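Long-range contacts in putative isomerase (Sinorhizobium meliloti, PDB 2PPG), which is of unknown function but belongs to the mandelate racemase/muconate lactonizing enzyme family, with an enolase-type N-terminal domain and a TIM-barrel C-terminal domain: residues E11-L17 with L387-H391; R153-A158 with G366-V370. All coordinates share one frame. Residue numbers count along the deposited sequence, not the author numbering.

Contact 1. Residues E11-L17 with L387-H391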
loop_
_atom_site.group_PDB
_atom_site.type_symbol
_atom_site.label_atom_id
_atom_site.label_comp_id
_atom_site.label_asym_id
_atom_site.label_seq_id
_atom_site.Cartn_x
_atom_site.Cartn_y
_atom_site.Cartn_z
ATOM N N GLU A 11 -50.012 -9.655 2.786
ATOM C CA GLU A 11 -50.405 -9.989 1.418
ATOM C C GLU A 11 -49.530 -9.281 0.377
ATOM O O GLU A 11 -49.131 -8.130 0.584
ATOM C CB GLU A 11 -51.870 -9.633 1.190
ATOM C CG GLU A 11 -52.839 -10.382 2.083
ATOM C CD GLU A 11 -54.191 -9.686 2.195
ATOM O OE1 GLU A 11 -54.259 -8.565 2.744
ATOM O OE2 GLU A 11 -55.193 -10.269 1.741
ATOM N N SER A 12 -49.266 -9.976 -0.737
ATOM C CA SER A 12 -48.438 -9.479 -1.851
ATOM C C SER A 12 -49.242 -9.343 -3.141
ATOM O O SER A 12 -50.116 -10.167 -3.421
ATOM C CB SER A 12 -47.288 -10.445 -2.130
ATOM O OG SER A 12 -46.533 -10.698 -0.961
ATOM N N PHE A 13 -48.912 -8.325 -3.939
ATOM C CA PHE A 13 -49.689 -7.983 -5.137
ATOM C C PHE A 13 -48.814 -7.445 -6.242
ATOM O O PHE A 13 -47.742 -6.887 -5.991
ATOM C CB PHE A 13 -50.700 -6.864 -4.860
ATOM C CG PHE A 13 -51.512 -7.045 -3.618
ATOM C CD1 PHE A 13 -52.771 -7.638 -3.678
ATOM C CD2 PHE A 13 -51.049 -6.583 -2.398
ATOM C CE1 PHE A 13 -53.541 -7.790 -2.531
ATOM C CE2 PHE A 13 -51.808 -6.736 -1.260
ATOM C CZ PHE A 13 -53.061 -7.339 -1.328
ATOM N N THR A 14 -49.302 -7.559 -7.471
ATOM C CA THR A 14 -48.690 -6.836 -8.564
ATOM C C THR A 14 -49.638 -5.753 -9.002
ATOM O O THR A 14 -50.845 -5.901 -8.899
ATOM C CB THR A 14 -48.400 -7.735 -9.761
ATOM O OG1 THR A 14 -49.525 -8.590 -9.991
ATOM C CG2 THR A 14 -47.156 -8.576 -9.513
ATOM N N LEU A 15 -49.078 -4.651 -9.468
ATOM C CA LEU A 15 -49.848 -3.632 -10.122
ATOM C C LEU A 15 -49.220 -3.450 -11.476
ATOM O O LEU A 15 -48.022 -3.151 -11.564
ATOM C CB LEU A 15 -49.778 -2.330 -9.335
ATOM C CG LEU A 15 -50.531 -1.112 -9.876
ATOM C CD1 LEU A 15 -51.983 -1.450 -10.097
ATOM C CD2 LEU A 15 -50.407 0.055 -8.896
ATOM N N THR A 16 -50.019 -3.643 -12.528
ATOM C CA THR A 16 -49.532 -3.581 -13.908
ATOM C C THR A 16 -50.210 -2.475 -14.711
ATOM O O THR A 16 -51.382 -2.590 -15.042
ATOM C CB THR A 16 -49.787 -4.918 -14.632
ATOM O OG1 THR A 16 -49.163 -5.987 -13.912
ATOM C CG2 THR A 16 -49.246 -4.882 -16.063
ATOM N N LEU A 17 -49.490 -1.410 -15.039
ATOM C CA LEU A 17 -50.079 -0.363 -15.871
ATOM C C LEU A 17 -49.486 -0.348 -17.263
ATOM O O LEU A 17 -48.264 -0.412 -17.405
ATOM C CB LEU A 17 -49.913 1.023 -15.244
ATOM C CG LEU A 17 -50.832 1.399 -14.079
ATOM C CD1 LEU A 17 -52.160 0.618 -14.114
ATOM C CD2 LEU A 17 -50.108 1.188 -12.763
ATOM N N LEU A 387 -57.148 -2.381 -8.814
ATOM C CA LEU A 387 -56.336 -2.920 -9.915
ATOM C C LEU A 387 -55.284 -3.934 -9.432
ATOM O O LEU A 387 -54.639 -4.624 -10.230
ATOM C CB LEU A 387 -55.657 -1.783 -10.691
ATOM C CG LEU A 387 -56.520 -0.669 -11.326
ATOM C CD1 LEU A 387 -55.676 0.546 -11.710
ATOM C CD2 LEU A 387 -57.312 -1.155 -12.544
ATOM N N LEU A 388 -55.119 -4.019 -8.119
ATOM C CA LEU A 388 -54.134 -4.911 -7.523
ATOM C C LEU A 388 -54.462 -6.370 -7.781
ATOM O O LEU A 388 -55.577 -6.805 -7.533
ATOM C CB LEU A 388 -54.049 -4.654 -6.018
ATOM C CG LEU A 388 -52.870 -3.830 -5.474
ATOM C CD1 LEU A 388 -52.099 -3.033 -6.543
ATOM C CD2 LEU A 388 -53.334 -2.940 -4.349
ATOM N N LYS A 389 -53.494 -7.124 -8.286
ATOM C CA LYS A 389 -53.696 -8.547 -8.484
ATOM C C LYS A 389 -52.906 -9.298 -7.425
ATOM O O LYS A 389 -51.679 -9.262 -7.405
ATOM C CB LYS A 389 -53.280 -8.994 -9.898
ATOM C CG LYS A 389 -53.899 -8.204 -11.060
ATOM C CD LYS A 389 -55.312 -8.681 -11.431
ATOM C CE LYS A 389 -55.843 -7.958 -12.688
ATOM N NZ LYS A 389 -56.515 -6.653 -12.374
ATOM N N LYS A 390 -53.625 -9.963 -6.537
ATOM C CA LYS A 390 -53.021 -10.732 -5.476
ATOM C C LYS A 390 -52.272 -11.952 -6.005
ATOM O O LYS A 390 -52.676 -12.578 -6.981
ATOM C CB LYS A 390 -54.091 -11.157 -4.468
ATOM C CG LYS A 390 -53.662 -12.265 -3.524
ATOM C CD LYS A 390 -54.319 -12.150 -2.152
ATOM C CE LYS A 390 -53.791 -13.232 -1.205
ATOM N NZ LYS A 390 -54.617 -13.313 0.033
ATOM N N HIS A 391 -51.158 -12.260 -5.361
ATOM C CA HIS A 391 -50.487 -13.528 -5.554
ATOM C C HIS A 391 -51.185 -14.612 -4.727
ATOM O O HIS A 391 -51.826 -15.503 -5.277
ATOM C CB HIS A 391 -49.039 -13.396 -5.108
ATOM C CG HIS A 391 -48.218 -14.617 -5.355
ATOM N ND1 HIS A 391 -47.605 -15.317 -4.337
ATOM C CD2 HIS A 391 -47.897 -15.258 -6.504
ATOM C CE1 HIS A 391 -46.937 -16.335 -4.851
ATOM N NE2 HIS A 391 -47.100 -16.324 -6.163
HETATM O O HOH W 1 -52.353 -5.108 -11.906
#

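Contact 2. Residues R153-A158 with G366-V370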
loop_
_atom_site.group_PDB
_atom_site.type_symbol
_atom_site.label_atom_id
_atom_site.label_comp_id
_atom_site.label_asym_id
_atom_site.label_seq_id
_atom_site.Cartn_x
_atom_site.Cartn_y
_atom_site.Cartn_z
ATOM N N ARG A 153 -35.593 18.575 6.903
ATOM C CA ARG A 153 -35.861 19.058 5.565
ATOM C C ARG A 153 -37.315 18.712 5.213
ATOM O O ARG A 153 -37.737 17.570 5.408
ATOM C CB ARG A 153 -34.936 18.229 4.667
ATOM C CG ARG A 153 -34.397 18.846 3.421
ATOM C CD ARG A 153 -33.544 17.814 2.685
ATOM N NE ARG A 153 -32.180 17.760 3.204
ATOM C CZ ARG A 153 -31.696 16.803 4.000
ATOM N NH1 ARG A 153 -32.463 15.793 4.383
ATOM N NH2 ARG A 153 -30.440 16.862 4.416
ATOM N N ASP A 154 -38.099 19.655 4.698
ATOM C CA ASP A 154 -39.423 19.257 4.176
ATOM C C ASP A 154 -39.601 19.440 2.661
ATOM O O ASP A 154 -40.593 18.990 2.082
ATOM C CB ASP A 154 -40.597 19.816 4.989
ATOM C CG ASP A 154 -40.792 21.297 4.814
ATOM O OD1 ASP A 154 -41.792 21.799 5.373
ATOM O OD2 ASP A 154 -39.969 21.954 4.133
ATOM N N ARG A 155 -38.636 20.109 2.041
ATOM C CA ARG A 155 -38.504 20.069 0.593
ATOM C C ARG A 155 -37.184 19.375 0.253
ATOM O O ARG A 155 -36.214 19.441 1.005
ATOM C CB ARG A 155 -38.507 21.470 -0.033
ATOM C CG ARG A 155 -39.642 22.415 0.348
ATOM C CD ARG A 155 -40.941 22.067 -0.334
ATOM N NE ARG A 155 -41.901 21.564 0.637
ATOM C CZ ARG A 155 -43.018 22.197 0.971
ATOM N NH1 ARG A 155 -43.836 21.670 1.865
ATOM N NH2 ARG A 155 -43.327 23.349 0.394
ATOM N N ILE A 156 -37.149 18.722 -0.894
ATOM C CA ILE A 156 -35.923 18.138 -1.391
ATOM C C ILE A 156 -35.793 18.528 -2.849
ATOM O O ILE A 156 -36.738 18.372 -3.621
ATOM C CB ILE A 156 -35.927 16.589 -1.263
ATOM C CG1 ILE A 156 -35.993 16.187 0.215
ATOM C CG2 ILE A 156 -34.685 15.992 -1.950
ATOM C CD1 ILE A 156 -36.374 14.757 0.493
ATOM N N ALA A 157 -34.628 19.042 -3.222
ATOM C CA ALA A 157 -34.375 19.392 -4.614
ATOM C C ALA A 157 -34.543 18.146 -5.489
ATOM O O ALA A 157 -34.162 17.041 -5.095
ATOM C CB ALA A 157 -32.989 20.010 -4.775
ATOM N N ALA A 158 -35.161 18.322 -6.655
ATOM C CA ALA A 158 -35.402 17.214 -7.574
ATOM C C ALA A 158 -34.660 17.497 -8.861
ATOM O O ALA A 158 -34.438 18.650 -9.203
ATOM C CB ALA A 158 -36.873 17.070 -7.840
ATOM N N GLY A 366 -39.118 22.193 -9.164
ATOM C CA GLY A 366 -37.799 21.659 -8.859
ATOM C C GLY A 366 -37.636 21.183 -7.429
ATOM O O GLY A 366 -36.538 21.239 -6.879
ATOM N N GLU A 367 -38.727 20.711 -6.826
ATOM C CA GLU A 367 -38.707 20.257 -5.447
ATOM C C GLU A 367 -39.739 19.169 -5.145
ATOM O O GLU A 367 -40.931 19.317 -5.424
ATOM C CB GLU A 367 -39.001 21.423 -4.521
ATOM C CG GLU A 367 -37.829 22.241 -4.100
ATOM C CD GLU A 367 -38.220 23.259 -3.053
ATOM O OE1 GLU A 367 -39.426 23.606 -2.963
ATOM O OE2 GLU A 367 -37.319 23.706 -2.311
ATOM N N TYR A 368 -39.276 18.086 -4.535
ATOM C CA TYR A 368 -40.167 17.115 -3.926
ATOM C C TYR A 368 -40.754 17.693 -2.633
ATOM O O TYR A 368 -40.029 18.174 -1.756
ATOM C CB TYR A 368 -39.392 15.856 -3.586
ATOM C CG TYR A 368 -39.245 14.854 -4.699
ATOM C CD1 TYR A 368 -40.297 13.999 -5.038
ATOM C CD2 TYR A 368 -38.045 14.724 -5.387
ATOM C CE1 TYR A 368 -40.162 13.062 -6.049
ATOM C CE2 TYR A 368 -37.897 13.781 -6.398
ATOM C CZ TYR A 368 -38.959 12.947 -6.716
ATOM O OH TYR A 368 -38.822 12.003 -7.715
ATOM N N VAL A 369 -42.072 17.671 -2.509
ATOM C CA VAL A 369 -42.667 18.024 -1.242
ATOM C C VAL A 369 -42.747 16.726 -0.437
ATOM O O VAL A 369 -43.328 15.741 -0.892
ATOM C CB VAL A 369 -44.048 18.661 -1.437
ATOM C CG1 VAL A 369 -44.750 18.850 -0.093
ATOM C CG2 VAL A 369 -43.931 19.999 -2.216
ATOM N N VAL A 370 -42.119 16.715 0.732
ATOM C CA VAL A 370 -42.115 15.535 1.583
ATOM C C VAL A 370 -43.484 15.361 2.220
ATOM O O VAL A 370 -43.974 16.286 2.879
ATOM C CB VAL A 370 -41.063 15.658 2.712
ATOM C CG1 VAL A 370 -41.160 14.457 3.687
ATOM C CG2 VAL A 370 -39.663 15.790 2.139
#

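Contact 1. Residues E11-L17 with L387-H391
Three main-chain hydrogen bonds tie the chain's C-terminal end to strand 7-17. Thr14 and Lys389 form an antiparallel hydrogen-bonded pair, with Thr14 N to Lys389 O at 2.9 Å and Lys389 N to Thr14 O at 3.0 Å; two residues along, His391 N donates to Ser12 O at 3.0 Å. Between these rungs Phe13 and Lys390 make a non-hydrogen-bonded pair, where Phe13 CA approaches Lys389 O at 3.3 Å in a CA-H...O contact. Beyond the ladder, a water takes over: it accepts from Thr16 N at 2.8 Å and donates to Leu387 O at 2.9 Å, bridging the backbones where direct pairing has stopped. At the other end, a salt bridge joins Glu11 OE2 to Lys390 NZ at 3.5 Å. Apolar packing follows on the Phe13 face, where Phe13 CB meets Leu388 CG at 3.8 Å and Leu15 CB meets Leu388 CD1 at 3.7 Å, while Leu15 CD1 touches Leu387 CB at 3.7 Å. The short strand 389-390 thus becomes an edge of the antiparallel sheet of the N-terminal domain. Strand 52-61 pairs with the other edge of 7-17, and helix 77-92 lies against Ser12 and His391, both hydrogen-bonded to its Asp85.

Contact 2. Residues R153-A158 with G366-V370
This is an antiparallel strand pairing at the rim of the TIM-barrel-like domain: strand 367-369, which comes after the last barrel strand, 343-345, in the chain, lines up with the start of the first, 155-161. Four main-chain hydrogen bonds hold them together. Ile156 and Tyr368 form the hydrogen-bonded pair, with Ile156 N to Tyr368 O at 3.1 Å and Tyr368 N to Ile156 O at 2.7 Å; Val370 N to Asp154 O (3.1 Å) and Ala158 N to Gly366 O (3.2 Å) extend the ladder to both sides. Ile156 and Tyr368 turn to the face covered by helix 325-336, where Ile156 CD1 packs on Val370 CG2 at 3.8 Å and Ala158 CB on Tyr368 CD2 at 3.6 Å. The Tyr368 hydroxyl is hydrogen-bonded to the backbone oxygen of Glu344, and its ring meets His343 edge-to-face. Arg155 lies on the other face with Glu367 and Val369. Arg155 NE donates to Asp154 O at 3.2 Å, and Val369 CG1 sits over one guanidinium face, 3.6 Å from Arg155 NH1.

Along the chain the four segments come in the order 11-17, 153-158, 366-370 and 387-391, so contact 2 is nested inside the loop closed by contact 1. The two do not touch: their centres are 29 Å apart and their nearest atoms about 16 Å. They share no sheet either, contact 1 belonging to the antiparallel sheet of the N-terminal domain and contact 2 to the barrel sheet. Each nevertheless adds a late strand, antiparallel, to a much earlier one. After leaving 366-370 the chain runs through strand 378-380 and helix 382-387 back to the N-terminal domain, so its C-terminal end links the two domains of this enolase-like fold.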